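Local coordinates for cytochrome P450 268A2 Cyp268A2 (Mycobacterium marinum, PDB 6BLD), which belongs to the cytochrome P450 family and binds haem in its mainly helical core, with a second ligand held in a pocket beside it, at residues 84-89 / 311-316; 56-61 / 329-334; 99-104 / 251-256. One frame throughout, in Å; residues are numbered along the deposited sequence.

Contact 1: 84-89 / 311-316; sequences NGVLFE and FRRTAA. With HEM (protoporphyrin IX containing Fe), chain B; DXJ ((3E,5E)-6,10-dimethylundeca-3,5,9-trien-2-one), chain C.
Arg312 spends its side chain on the backbone of the 84-89 loop, holding two of its carbonyls. NH1 and NH2 both close on Asn84 O, end-on, with NH1 3.0 Å from that oxygen. NH2 reaches it in the carbonyl plane, on a lone pair, whereas NH1 comes from above that plane. CG, between the backbone N and the carbonyl carbon (chi1 83°), lies close to Leu87 O, and NE bonds to Leu87 O at 2.9 Å; the main chain adds Arg312 N to Val86 O at 2.7 Å. Gly85 O lies over one face of the guanidinium without bonding to it. Glycine suits this place because its backbone angles (phi 102°, psi 146°) would jam a beta carbon against the preceding carbonyl, and that carbon would also strike Arg312 NH2.

The apolar end is packed closely and buried. The Phe311 ring receives Val86 O at its edge, CD1 lying 3.2 Å from that oxygen, while Val86 CG2 and Leu87 CD2 both rest near CE1. Its CZ meets C01 of DXJ at 3.8 Å. The other end is looser: Asn84 is exposed and crosses Thr314, and a water bridges the segments, 2.7 Å from Gly85 O and 2.6 Å from Thr314 OG1.

Arg313 bends at chi2 and carries its guanidinium to the haem, where NH2 donates to propionate O2D at 2.8 Å while NH1 is held by Arg312 O. The adjacent arginines divide the work, one cation pinning the irregular loop to the strand through carbonyl oxygens, the other probably offsetting a propionate's charge.

Contact 2: 56-61 / 329-334; sequences PNDPGF and GEKVVM
Asp58 OD2 is gripped by two groups, Lys331 NZ across the contact and the side-chain amide ND2 of Asn90. The lysine forms a salt bridge at 3.0 Å between NZ and OD2, though its hydrogen bond is weak, and the bond from Asn90 is the stronger polar tie. Lysine suits the place because its long chain, fully extended beyond CG, carries the charge from the strand to the loop, crossing the aspartate at about a right angle.

The other carboxylate oxygen, OD1, works within the loop. It accepts from Gly60 N at 3.3 Å, from above the carboxylate plane, making an Asx turn that spans Pro59. With CG anti to the backbone N (chi1 -165°), the carboxylate lies where OD1 can meet Gly60 N and OD2 can meet the lysine. One carboxylate therefore both shapes the turn and ties it to the neighbouring strand. Gly60 has phi of 153° and psi of -152°, angles at which a side chain would collide with the preceding carbonyl, so glycine is called for.

A water joins the two backbones, donating to Gly60 O at 2.7 Å and accepting from Lys331 N at 2.8 Å. One residue further on the backbones draw close, Phe61 CA lying 3.4 Å from Lys331 O. Beside them Val333 CG2 packs against the Phe61 ring, 3.5 Å from CD2, the two side chains crossing obliquely. These buried apolar groups contrast with the partly exposed ion pair, and the Phe61 ring is also met by Phe88, edge to face.

Just beyond, Lys331 bonds to the backbone of Trp62, and strands 61-64 and 331-335 run parallel. The contact is thus the entry of a loop into the mixed five-stranded beta sheet of the P450 fold.

Contact 3: 99-104 / 251-256; sequences SQSFLA and AAFFVL. With DXJ ((3E,5E)-6,10-dimethylundeca-3,5,9-trien-2-one), chain C; HEM (protoporphyrin IX containing Fe), chain B.
Leu256 sets its methyl CD2 over the face of the Phe102 ring, a CH-pi contact 4.2 Å from the ring centroid and only 8° off the normal. The same methyl is close to Gln100 O, at 3.3 Å, and to Ser101 CB, while CD1 turns to Leu103 CB. Leucine fits because its two branches reach different parts of the loop, CD2 the Gln100-Phe102 side and CD1 Leu103, its CG being anti to the backbone N (chi1 170°).

Phe253, three residues earlier on the helix, lies beside Phe102 rim to rim rather than stacked. Their planes differ by 24°, and Phe102 CE2 comes within 3.4 Å of Phe253 CD1. Another edge of the Phe102 ring meets the haem, the propionate carbon CGA lying in its plane, 3.4 Å from CE1. Ser101 is small enough to let the loop come close to the helix, its OG 3.4 Å from Phe253 CB and at the edge of that ring.

Ser99 settles CB against Val255 CG1 at 3.5 Å. Its OG is bonded to Leu95 O and also accepts from Gln100 NE2 at 3.1 Å, nearly in the amide plane, which helps to hold the amide's rotation. NE2 then touches the carbon chain of DXJ, and Leu103 presents CD2 to the same ligand while CD1 meets the haem propionate. Loop and helix are therefore joined by van der Waals and CH-pi contacts, without direct hydrogen bonds between the segments, and together they line the pocket of DXJ.

In the fold, this is the loop between helices 93-97 and 109-117 lying on 247-278, the long central helix of cytochromes P450. Helix 109-117 covers Phe102, helix 231-237 packs on Phe253, and helix 201-225 reaches Ser99 and Val255.

In the fold
Contact 3 lies deepest, wholly buried among helices, and is apolar and aromatic. Contact 2 lies farthest out, about 21 Å from the chain's centre to its own, and mixes an ion pair and a bridging water with a small apolar patch. Contact 1 stands between them in depth but is the richest in direct hydrogen bonds, through Arg312. It shares the mixed sheet with contact 2, where strands 310-315 and 331-335 are neighbours bonded through Arg313 N and Val332 O, and Phe88 packs against Phe61. With contact 3 it shares the haem and DXJ, Val86 and Phe311 touching Gln100 and Leu103. Contacts 2 and 3 do not touch, so contact 1 connects sheet and pocket.

Contact 1: 84-89 / 311-316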
loop_
_atom_site.group_PDB
_atom_site.type_symbol
_atom_site.label_atom_id
_atom_site.label_comp_id
_atom_site.label_asym_id
_atom_site.label_seq_id
_atom_site.Cartn_x
_atom_site.Cartn_y
_atom_site.Cartn_z
ATOM N N ASN A 84 -4.549 17.363 5.656
ATOM C CA ASN A 84 -3.623 17.684 6.734
ATOM C C ASN A 84 -2.672 16.526 7.022
ATOM O O ASN A 84 -2.158 16.398 8.135
ATOM C CB ASN A 84 -4.387 18.075 7.999
ATOM C CG ASN A 84 -5.353 19.219 7.768
ATOM O OD1 ASN A 84 -6.567 19.054 7.886
ATOM N ND2 ASN A 84 -4.818 20.390 7.437
ATOM N N GLY A 85 -2.433 15.683 6.032
ATOM C CA GLY A 85 -1.577 14.526 6.198
ATOM C C GLY A 85 -2.374 13.246 6.365
ATOM O O GLY A 85 -3.461 13.227 6.956
ATOM N N VAL A 86 -1.827 12.151 5.833
ATOM C CA VAL A 86 -2.486 10.851 5.876
ATOM C C VAL A 86 -1.617 9.766 6.492
ATOM O O VAL A 86 -2.089 8.641 6.668
ATOM C CB VAL A 86 -2.960 10.415 4.474
ATOM C CG1 VAL A 86 -3.981 11.396 3.931
ATOM C CG2 VAL A 86 -1.775 10.280 3.526
ATOM N N LEU A 87 -0.367 10.061 6.838
ATOM C CA LEU A 87 0.533 9.054 7.382
ATOM C C LEU A 87 0.369 8.939 8.893
ATOM O O LEU A 87 0.134 9.934 9.587
ATOM C CB LEU A 87 1.984 9.385 7.029
ATOM C CG LEU A 87 2.363 9.184 5.558
ATOM C CD1 LEU A 87 3.874 9.175 5.377
ATOM C CD2 LEU A 87 1.747 7.908 5.001
ATOM N N PHE A 88 0.492 7.707 9.393
ATOM C CA PHE A 88 0.368 7.438 10.824
ATOM C C PHE A 88 1.478 8.133 11.605
ATOM O O PHE A 88 1.215 8.914 12.530
ATOM C CB PHE A 88 0.397 5.923 11.053
ATOM C CG PHE A 88 0.233 5.504 12.492
ATOM C CD1 PHE A 88 -0.439 6.304 13.402
ATOM C CD2 PHE A 88 0.741 4.288 12.926
ATOM C CE1 PHE A 88 -0.585 5.907 14.719
ATOM C CE2 PHE A 88 0.594 3.885 14.239
ATOM C CZ PHE A 88 -0.071 4.696 15.137
ATOM N N GLU A 89 2.726 7.858 11.247
ATOM C CA GLU A 89 3.866 8.468 11.912
ATOM C C GLU A 89 4.071 9.898 11.426
ATOM O O GLU A 89 3.797 10.230 10.269
ATOM C CB GLU A 89 5.127 7.639 11.657
ATOM C CG GLU A 89 6.343 8.080 12.446
ATOM C CD GLU A 89 7.543 7.198 12.184
ATOM O OE1 GLU A 89 7.348 5.995 11.909
ATOM O OE2 GLU A 89 8.682 7.707 12.247
ATOM N N PHE A 311 -3.539 4.275 7.596
ATOM C CA PHE A 311 -3.707 5.583 6.986
ATOM C C PHE A 311 -4.526 6.412 7.962
ATOM O O PHE A 311 -5.380 5.880 8.675
ATOM C CB PHE A 311 -4.400 5.512 5.618
ATOM C CG PHE A 311 -3.449 5.486 4.452
ATOM C CD1 PHE A 311 -2.317 6.288 4.440
ATOM C CD2 PHE A 311 -3.690 4.659 3.367
ATOM C CE1 PHE A 311 -1.442 6.262 3.362
ATOM C CE2 PHE A 311 -2.820 4.630 2.289
ATOM C CZ PHE A 311 -1.695 5.431 2.288
ATOM N N ARG A 312 -4.250 7.707 8.011
ATOM C CA ARG A 312 -4.879 8.559 9.006
ATOM C C ARG A 312 -5.658 9.682 8.336
ATOM O O ARG A 312 -5.514 9.953 7.141
ATOM C CB ARG A 312 -3.839 9.134 9.976
ATOM C CG ARG A 312 -3.142 10.371 9.459
ATOM C CD ARG A 312 -2.749 11.307 10.587
ATOM N NE ARG A 312 -1.598 12.117 10.208
ATOM C CZ ARG A 312 -1.659 13.402 9.877
ATOM N NH1 ARG A 312 -2.821 14.040 9.886
ATOM N NH2 ARG A 312 -0.555 14.050 9.541
ATOM N N ARG A 313 -6.504 10.328 9.136
ATOM C CA ARG A 313 -7.274 11.485 8.714
ATOM C C ARG A 313 -7.248 12.515 9.834
ATOM O O ARG A 313 -6.828 12.229 10.960
ATOM C CB ARG A 313 -8.723 11.112 8.362
ATOM C CG ARG A 313 -8.869 10.035 7.294
ATOM C CD ARG A 313 -8.650 10.604 5.903
ATOM N NE ARG A 313 -9.024 9.663 4.851
ATOM C CZ ARG A 313 -8.170 8.847 4.242
ATOM N NH1 ARG A 313 -6.889 8.850 4.586
ATOM N NH2 ARG A 313 -8.596 8.025 3.290
ATOM N N THR A 314 -7.699 13.727 9.515
ATOM C CA THR A 314 -7.847 14.801 10.489
ATOM C C THR A 314 -9.305 15.236 10.520
ATOM O O THR A 314 -9.892 15.527 9.472
ATOM C CB THR A 314 -6.945 15.995 10.152
ATOM O OG1 THR A 314 -5.615 15.535 9.885
ATOM C CG2 THR A 314 -6.908 16.978 11.311
ATOM N N ALA A 315 -9.886 15.276 11.716
ATOM C CA ALA A 315 -11.292 15.633 11.852
ATOM C C ALA A 315 -11.487 17.121 11.593
ATOM O O ALA A 315 -10.793 17.961 12.173
ATOM C CB ALA A 315 -11.805 15.264 13.243
ATOM N N ALA A 316 -12.430 17.447 10.707
ATOM C CA ALA A 316 -12.767 18.840 10.446
ATOM C C ALA A 316 -13.803 19.376 11.422
ATOM O O ALA A 316 -13.926 20.596 11.569
ATOM C CB ALA A 316 -13.280 19.002 9.014
HETATM C CHA HEM B . -4.669 4.637 -2.773
HETATM C CHB HEM B . -2.096 3.691 -6.780
HETATM C CHC HEM B . -2.057 -1.031 -5.641
HETATM C CHD HEM B . -3.848 0.106 -1.263
HETATM C C1A HEM B . -3.987 4.798 -3.961
HETATM C C2A HEM B . -3.778 6.044 -4.671
HETATM C C3A HEM B . -3.073 5.783 -5.774
HETATM C C4A HEM B . -2.800 4.361 -5.805
HETATM C CMA HEM B . -2.624 6.816 -6.831
HETATM C CAA HEM B . -4.297 7.430 -4.232
HETATM C CBA HEM B . -5.750 7.568 -4.676
HETATM C CGA HEM B . -6.349 8.826 -4.105
HETATM O O1A HEM B . -7.398 9.283 -4.630
HETATM O O2A HEM B . -5.776 9.379 -3.130
HETATM C C1B HEM B . -1.916 2.327 -6.858
HETATM C C2B HEM B . -1.366 1.613 -7.987
HETATM C C3B HEM B . -1.350 0.313 -7.698
HETATM C C4B HEM B . -1.890 0.143 -6.354
HETATM C CMB HEM B . -0.884 2.239 -9.313
HETATM C CAB HEM B . -0.820 -0.751 -8.689
HETATM C CBB HEM B . -0.903 -2.061 -8.461
HETATM C C1C HEM B . -2.546 -1.139 -4.352
HETATM C C2C HEM B . -2.740 -2.368 -3.605
HETATM C C3C HEM B . -3.228 -2.042 -2.392
HETATM C C4C HEM B . -3.371 -0.605 -2.343
HETATM C CMC HEM B . -2.401 -3.771 -4.163
HETATM C CAC HEM B . -3.629 -2.940 -1.199
HETATM C CBC HEM B . -3.744 -4.269 -1.275
HETATM C C1D HEM B . -4.247 1.424 -1.282
HETATM C C2D HEM B . -4.885 2.143 -0.201
HETATM C C3D HEM B . -5.111 3.396 -0.612
HETATM C C4D HEM B . -4.627 3.514 -1.976
HETATM C CMD HEM B . -5.230 1.550 1.183
HETATM C CAD HEM B . -5.780 4.521 0.211
HETATM C CBD HEM B . -7.293 4.315 0.201
HETATM C CGD HEM B . -7.983 5.361 1.040
HETATM O O1D HEM B . -9.232 5.290 1.173
HETATM O O2D HEM B . -7.289 6.261 1.579
HETATM N NA HEM B . -3.374 3.790 -4.684
HETATM N NB HEM B . -2.224 1.400 -5.880
HETATM N NC HEM B . -2.944 -0.086 -3.549
HETATM N ND HEM B . -4.108 2.290 -2.348
HETATM FE FE HEM B . -3.380 1.799 -4.200
HETATM C C10 DXJ C . 5.764 8.147 0.997
HETATM C C13 DXJ C . 8.718 8.857 3.329
HETATM C C01 DXJ C . -1.211 3.563 -0.929
HETATM C C02 DXJ C . 0.247 3.959 -0.713
HETATM C C03 DXJ C . 0.629 5.197 -0.953
HETATM C C04 DXJ C . 1.253 2.921 -0.216
HETATM C C05 DXJ C . 2.082 5.621 -0.743
HETATM C C06 DXJ C . 2.196 6.923 0.047
HETATM C C07 DXJ C . 3.592 7.541 -0.017
HETATM C C08 DXJ C . 4.368 7.530 1.048
HETATM C C09 DXJ C . 4.082 8.177 -1.315
HETATM C C11 DXJ C . 6.424 8.351 2.119
HETATM C C12 DXJ C . 7.821 8.968 2.099
HETATM O O14 DXJ C . 8.207 9.533 1.130
HETATM O O HOH W 1 -5.505 15.017 7.317
#

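Contact 2: 56-61 / 329-334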
loop_
_atom_site.group_PDB
_atom_site.type_symbol
_atom_site.label_atom_id
_atom_site.label_comp_id
_atom_site.label_asym_id
_atom_site.label_seq_id
_atom_site.Cartn_x
_atom_site.Cartn_y
_atom_site.Cartn_z
ATOM N N PRO A 56 5.623 18.689 19.059
ATOM C CA PRO A 56 4.903 19.101 20.275
ATOM C C PRO A 56 3.453 19.465 20.019
ATOM O O PRO A 56 2.660 19.487 20.970
ATOM C CB PRO A 56 5.706 20.315 20.767
ATOM C CG PRO A 56 6.423 20.816 19.553
ATOM C CD PRO A 56 6.731 19.600 18.731
ATOM N N ASN A 57 3.078 19.746 18.769
ATOM C CA ASN A 57 1.692 20.032 18.424
ATOM C C ASN A 57 0.817 18.786 18.395
ATOM O O ASN A 57 -0.405 18.916 18.270
ATOM C CB ASN A 57 1.622 20.726 17.060
ATOM C CG ASN A 57 1.917 22.211 17.141
ATOM O OD1 ASN A 57 1.004 23.033 17.208
ATOM N ND2 ASN A 57 3.198 22.563 17.124
ATOM N N ASP A 58 1.403 17.592 18.505
ATOM C CA ASP A 58 0.662 16.352 18.332
ATOM C C ASP A 58 0.321 15.747 19.685
ATOM O O ASP A 58 1.219 15.219 20.359
ATOM C CB ASP A 58 1.474 15.363 17.499
ATOM C CG ASP A 58 0.638 14.209 16.986
ATOM O OD1 ASP A 58 -0.565 14.150 17.313
ATOM O OD2 ASP A 58 1.185 13.360 16.252
ATOM N N PRO A 59 -0.940 15.802 20.132
ATOM C CA PRO A 59 -1.283 15.198 21.428
ATOM C C PRO A 59 -1.545 13.712 21.351
ATOM O O PRO A 59 -1.502 13.038 22.390
ATOM C CB PRO A 59 -2.546 15.963 21.844
ATOM C CG PRO A 59 -3.191 16.317 20.547
ATOM C CD PRO A 59 -2.082 16.516 19.534
ATOM N N GLY A 60 -1.804 13.184 20.174
ATOM C CA GLY A 60 -2.057 11.773 20.023
ATOM C C GLY A 60 -2.928 11.520 18.805
ATOM O O GLY A 60 -2.911 12.292 17.847
ATOM N N PHE A 61 -3.681 10.425 18.873
ATOM C CA PHE A 61 -4.541 10.021 17.771
ATOM C C PHE A 61 -5.620 9.088 18.297
ATOM O O PHE A 61 -5.486 8.491 19.368
ATOM C CB PHE A 61 -3.741 9.336 16.655
ATOM C CG PHE A 61 -3.162 8.005 17.050
ATOM C CD1 PHE A 61 -1.917 7.927 17.651
ATOM C CD2 PHE A 61 -3.863 6.829 16.820
ATOM C CE1 PHE A 61 -1.382 6.703 18.016
ATOM C CE2 PHE A 61 -3.333 5.606 17.184
ATOM C CZ PHE A 61 -2.092 5.544 17.783
ATOM N N GLY A 329 -9.924 18.734 14.516
ATOM C CA GLY A 329 -8.484 18.864 14.496
ATOM C C GLY A 329 -7.718 17.671 15.029
ATOM O O GLY A 329 -6.483 17.672 14.963
ATOM N N GLU A 330 -8.403 16.658 15.549
ATOM C CA GLU A 330 -7.737 15.491 16.108
ATOM C C GLU A 330 -7.451 14.463 15.019
ATOM O O GLU A 330 -8.197 14.335 14.044
ATOM C CB GLU A 330 -8.584 14.867 17.219
ATOM C CG GLU A 330 -8.735 15.765 18.443
ATOM C CD GLU A 330 -9.340 15.048 19.637
ATOM O OE1 GLU A 330 -10.267 14.234 19.443
ATOM O OE2 GLU A 330 -8.894 15.310 20.776
ATOM N N LYS A 331 -6.352 13.734 15.192
ATOM C CA LYS A 331 -5.950 12.722 14.227
ATOM C C LYS A 331 -6.724 11.429 14.449
ATOM O O LYS A 331 -6.982 11.027 15.587
ATOM C CB LYS A 331 -4.448 12.455 14.327
ATOM C CG LYS A 331 -3.582 13.609 13.850
ATOM C CD LYS A 331 -2.104 13.259 13.924
ATOM C CE LYS A 331 -1.237 14.446 13.540
ATOM N NZ LYS A 331 0.208 14.086 13.503
ATOM N N VAL A 332 -7.091 10.776 13.348
ATOM C CA VAL A 332 -7.888 9.553 13.364
ATOM C C VAL A 332 -7.193 8.536 12.470
ATOM O O VAL A 332 -7.092 8.745 11.257
ATOM C CB VAL A 332 -9.329 9.805 12.888
ATOM C CG1 VAL A 332 -10.107 8.506 12.840
ATOM C CG2 VAL A 332 -10.025 10.816 13.795
ATOM N N VAL A 333 -6.720 7.441 13.060
ATOM C CA VAL A 333 -5.889 6.465 12.362
ATOM C C VAL A 333 -6.698 5.199 12.116
ATOM O O VAL A 333 -7.304 4.648 13.043
ATOM C CB VAL A 333 -4.610 6.150 13.153
ATOM C CG1 VAL A 333 -3.784 5.087 12.433
ATOM C CG2 VAL A 333 -3.799 7.419 13.357
ATOM N N MET A 334 -6.691 4.732 10.871
ATOM C CA MET A 334 -7.384 3.517 10.466
ATOM C C MET A 334 -6.388 2.365 10.420
ATOM O O MET A 334 -5.356 2.458 9.747
ATOM C CB MET A 334 -8.031 3.713 9.095
ATOM C CG MET A 334 -9.108 4.777 9.067
ATOM S SD MET A 334 -10.019 4.767 7.520
ATOM C CE MET A 334 -9.342 6.158 6.659
HETATM O O HOH W 2 -4.693 14.301 17.415
#

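Contact 3: 99-104 / 251-256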
loop_
_atom_site.group_PDB
_atom_site.type_symbol
_atom_site.label_atom_id
_atom_site.label_comp_id
_atom_site.label_asym_id
_atom_site.label_seq_id
_atom_site.Cartn_x
_atom_site.Cartn_y
_atom_site.Cartn_z
ATOM N N SER A 99 6.124 13.779 -1.898
ATOM C CA SER A 99 5.727 12.388 -2.095
ATOM C C SER A 99 4.224 12.131 -2.047
ATOM O O SER A 99 3.774 11.164 -2.669
ATOM C CB SER A 99 6.404 11.495 -1.046
ATOM O OG SER A 99 5.983 11.842 0.261
ATOM N N GLN A 100 3.429 12.944 -1.347
ATOM C CA GLN A 100 2.043 12.569 -1.077
ATOM C C GLN A 100 1.129 12.828 -2.270
ATOM O O GLN A 100 0.255 12.005 -2.568
ATOM C CB GLN A 100 1.532 13.313 0.158
ATOM C CG GLN A 100 2.286 12.984 1.443
ATOM C CD GLN A 100 2.266 11.503 1.778
ATOM O OE1 GLN A 100 1.303 10.998 2.356
ATOM N NE2 GLN A 100 3.334 10.799 1.416
ATOM N N SER A 101 1.304 13.956 -2.948
ATOM C CA SER A 101 0.494 14.344 -4.122
ATOM C C SER A 101 -0.974 14.397 -3.680
ATOM O O SER A 101 -1.266 14.846 -2.561
ATOM C CB SER A 101 0.785 13.413 -5.279
ATOM O OG SER A 101 0.052 13.788 -6.432
ATOM N N PHE A 102 -1.918 13.952 -4.511
ATOM C CA PHE A 102 -3.328 14.073 -4.161
ATOM C C PHE A 102 -3.789 13.030 -3.152
ATOM O O PHE A 102 -4.959 13.058 -2.755
ATOM C CB PHE A 102 -4.207 14.010 -5.420
ATOM C CG PHE A 102 -4.074 12.734 -6.208
ATOM C CD1 PHE A 102 -4.756 11.588 -5.828
ATOM C CD2 PHE A 102 -3.289 12.691 -7.347
ATOM C CE1 PHE A 102 -4.641 10.421 -6.555
ATOM C CE2 PHE A 102 -3.173 11.526 -8.082
ATOM C CZ PHE A 102 -3.848 10.389 -7.685
ATOM N N LEU A 103 -2.915 12.114 -2.729
ATOM C CA LEU A 103 -3.281 11.207 -1.645
ATOM C C LEU A 103 -3.581 11.983 -0.368
ATOM O O LEU A 103 -4.547 11.680 0.343
ATOM C CB LEU A 103 -2.168 10.186 -1.409
ATOM C CG LEU A 103 -2.353 9.254 -0.208
ATOM C CD1 LEU A 103 -3.395 8.188 -0.514
ATOM C CD2 LEU A 103 -1.031 8.615 0.185
ATOM N N ALA A 104 -2.774 12.995 -0.070
ATOM C CA ALA A 104 -2.983 13.863 1.089
ATOM C C ALA A 104 -3.654 15.168 0.681
ATOM O O ALA A 104 -3.214 16.260 1.041
ATOM C CB ALA A 104 -1.659 14.125 1.795
ATOM N N ALA A 251 6.364 15.861 -9.973
ATOM C CA ALA A 251 7.284 14.934 -9.322
ATOM C C ALA A 251 6.639 14.266 -8.115
ATOM O O ALA A 251 6.879 13.081 -7.854
ATOM C CB ALA A 251 8.563 15.664 -8.913
ATOM N N ALA A 252 5.818 15.008 -7.367
ATOM C CA ALA A 252 5.170 14.431 -6.195
ATOM C C ALA A 252 4.243 13.286 -6.584
ATOM O O ALA A 252 4.166 12.273 -5.878
ATOM C CB ALA A 252 4.402 15.511 -5.431
ATOM N N PHE A 253 3.534 13.422 -7.707
ATOM C CA PHE A 253 2.667 12.334 -8.149
ATOM C C PHE A 253 3.483 11.144 -8.640
ATOM O O PHE A 253 3.074 9.990 -8.462
ATOM C CB PHE A 253 1.714 12.809 -9.244
ATOM C CG PHE A 253 0.999 11.684 -9.936
ATOM C CD1 PHE A 253 -0.068 11.046 -9.325
ATOM C CD2 PHE A 253 1.412 11.243 -11.181
ATOM C CE1 PHE A 253 -0.721 10.002 -9.950
ATOM C CE2 PHE A 253 0.764 10.201 -11.811
ATOM C CZ PHE A 253 -0.304 9.579 -11.195
ATOM N N PHE A 254 4.631 11.406 -9.271
ATOM C CA PHE A 254 5.498 10.315 -9.706
ATOM C C PHE A 254 5.959 9.480 -8.519
ATOM O O PHE A 254 6.016 8.248 -8.602
ATOM C CB PHE A 254 6.698 10.870 -10.474
ATOM C CG PHE A 254 7.604 9.808 -11.028
ATOM C CD1 PHE A 254 7.284 9.150 -12.206
ATOM C CD2 PHE A 254 8.774 9.464 -10.371
ATOM C CE1 PHE A 254 8.117 8.170 -12.718
ATOM C CE2 PHE A 254 9.610 8.485 -10.878
ATOM C CZ PHE A 254 9.280 7.837 -12.053
ATOM N N VAL A 255 6.289 10.135 -7.403
ATOM C CA VAL A 255 6.647 9.411 -6.189
ATOM C C VAL A 255 5.449 8.634 -5.665
ATOM O O VAL A 255 5.550 7.443 -5.348
ATOM C CB VAL A 255 7.196 10.379 -5.127
ATOM C CG1 VAL A 255 7.502 9.628 -3.834
ATOM C CG2 VAL A 255 8.438 11.088 -5.649
ATOM N N LEU A 256 4.297 9.296 -5.560
ATOM C CA LEU A 256 3.084 8.609 -5.127
ATOM C C LEU A 256 2.797 7.394 -6.001
ATOM O O LEU A 256 2.528 6.298 -5.489
ATOM C CB LEU A 256 1.907 9.583 -5.156
ATOM C CG LEU A 256 0.510 8.990 -4.966
ATOM C CD1 LEU A 256 0.400 8.218 -3.655
ATOM C CD2 LEU A 256 -0.572 10.058 -5.078
HETATM C C10 DXJ C . 5.764 8.147 0.997
HETATM C C13 DXJ C . 8.718 8.857 3.329
HETATM C C01 DXJ C . -1.211 3.563 -0.929
HETATM C C02 DXJ C . 0.247 3.959 -0.713
HETATM C C03 DXJ C . 0.629 5.197 -0.953
HETATM C C04 DXJ C . 1.253 2.921 -0.216
HETATM C C05 DXJ C . 2.082 5.621 -0.743
HETATM C C06 DXJ C . 2.196 6.923 0.047
HETATM C C07 DXJ C . 3.592 7.541 -0.017
HETATM C C08 DXJ C . 4.368 7.530 1.048
HETATM C C09 DXJ C . 4.082 8.177 -1.315
HETATM C C11 DXJ C . 6.424 8.351 2.119
HETATM C C12 DXJ C . 7.821 8.968 2.099
HETATM O O14 DXJ C . 8.207 9.533 1.130
HETATM C CHA HEM B . -4.669 4.637 -2.773
HETATM C CHB HEM B . -2.096 3.691 -6.780
HETATM C CHC HEM B . -2.057 -1.031 -5.641
HETATM C CHD HEM B . -3.848 0.106 -1.263
HETATM C C1A HEM B . -3.987 4.798 -3.961
HETATM C C2A HEM B . -3.778 6.044 -4.671
HETATM C C3A HEM B . -3.073 5.783 -5.774
HETATM C C4A HEM B . -2.800 4.361 -5.805
HETATM C CMA HEM B . -2.624 6.816 -6.831
HETATM C CAA HEM B . -4.297 7.430 -4.232
HETATM C CBA HEM B . -5.750 7.568 -4.676
HETATM C CGA HEM B . -6.349 8.826 -4.105
HETATM O O1A HEM B . -7.398 9.283 -4.630
HETATM O O2A HEM B . -5.776 9.379 -3.130
HETATM C C1B HEM B . -1.916 2.327 -6.858
HETATM C C2B HEM B . -1.366 1.613 -7.987
HETATM C C3B HEM B . -1.350 0.313 -7.698
HETATM C C4B HEM B . -1.890 0.143 -6.354
HETATM C CMB HEM B . -0.884 2.239 -9.313
HETATM C CAB HEM B . -0.820 -0.751 -8.689
HETATM C CBB HEM B . -0.903 -2.061 -8.461
HETATM C C1C HEM B . -2.546 -1.139 -4.352
HETATM C C2C HEM B . -2.740 -2.368 -3.605
HETATM C C3C HEM B . -3.228 -2.042 -2.392
HETATM C C4C HEM B . -3.371 -0.605 -2.343
HETATM C CMC HEM B . -2.401 -3.771 -4.163
HETATM C CAC HEM B . -3.629 -2.940 -1.199
HETATM C CBC HEM B . -3.744 -4.269 -1.275
HETATM C C1D HEM B . -4.247 1.424 -1.282
HETATM C C2D HEM B . -4.885 2.143 -0.201
HETATM C C3D HEM B . -5.111 3.396 -0.612
HETATM C C4D HEM B . -4.627 3.514 -1.976
HETATM C CMD HEM B . -5.230 1.550 1.183
HETATM C CAD HEM B . -5.780 4.521 0.211
HETATM C CBD HEM B . -7.293 4.315 0.201
HETATM C CGD HEM B . -7.983 5.361 1.040
HETATM O O1D HEM B . -9.232 5.290 1.173
HETATM O O2D HEM B . -7.289 6.261 1.579
HETATM N NA HEM B . -3.374 3.790 -4.684
HETATM N NB HEM B . -2.224 1.400 -5.880
HETATM N NC HEM B . -2.944 -0.086 -3.549
HETATM N ND HEM B . -4.108 2.290 -2.348
HETATM FE FE HEM B . -3.380 1.799 -4.200
#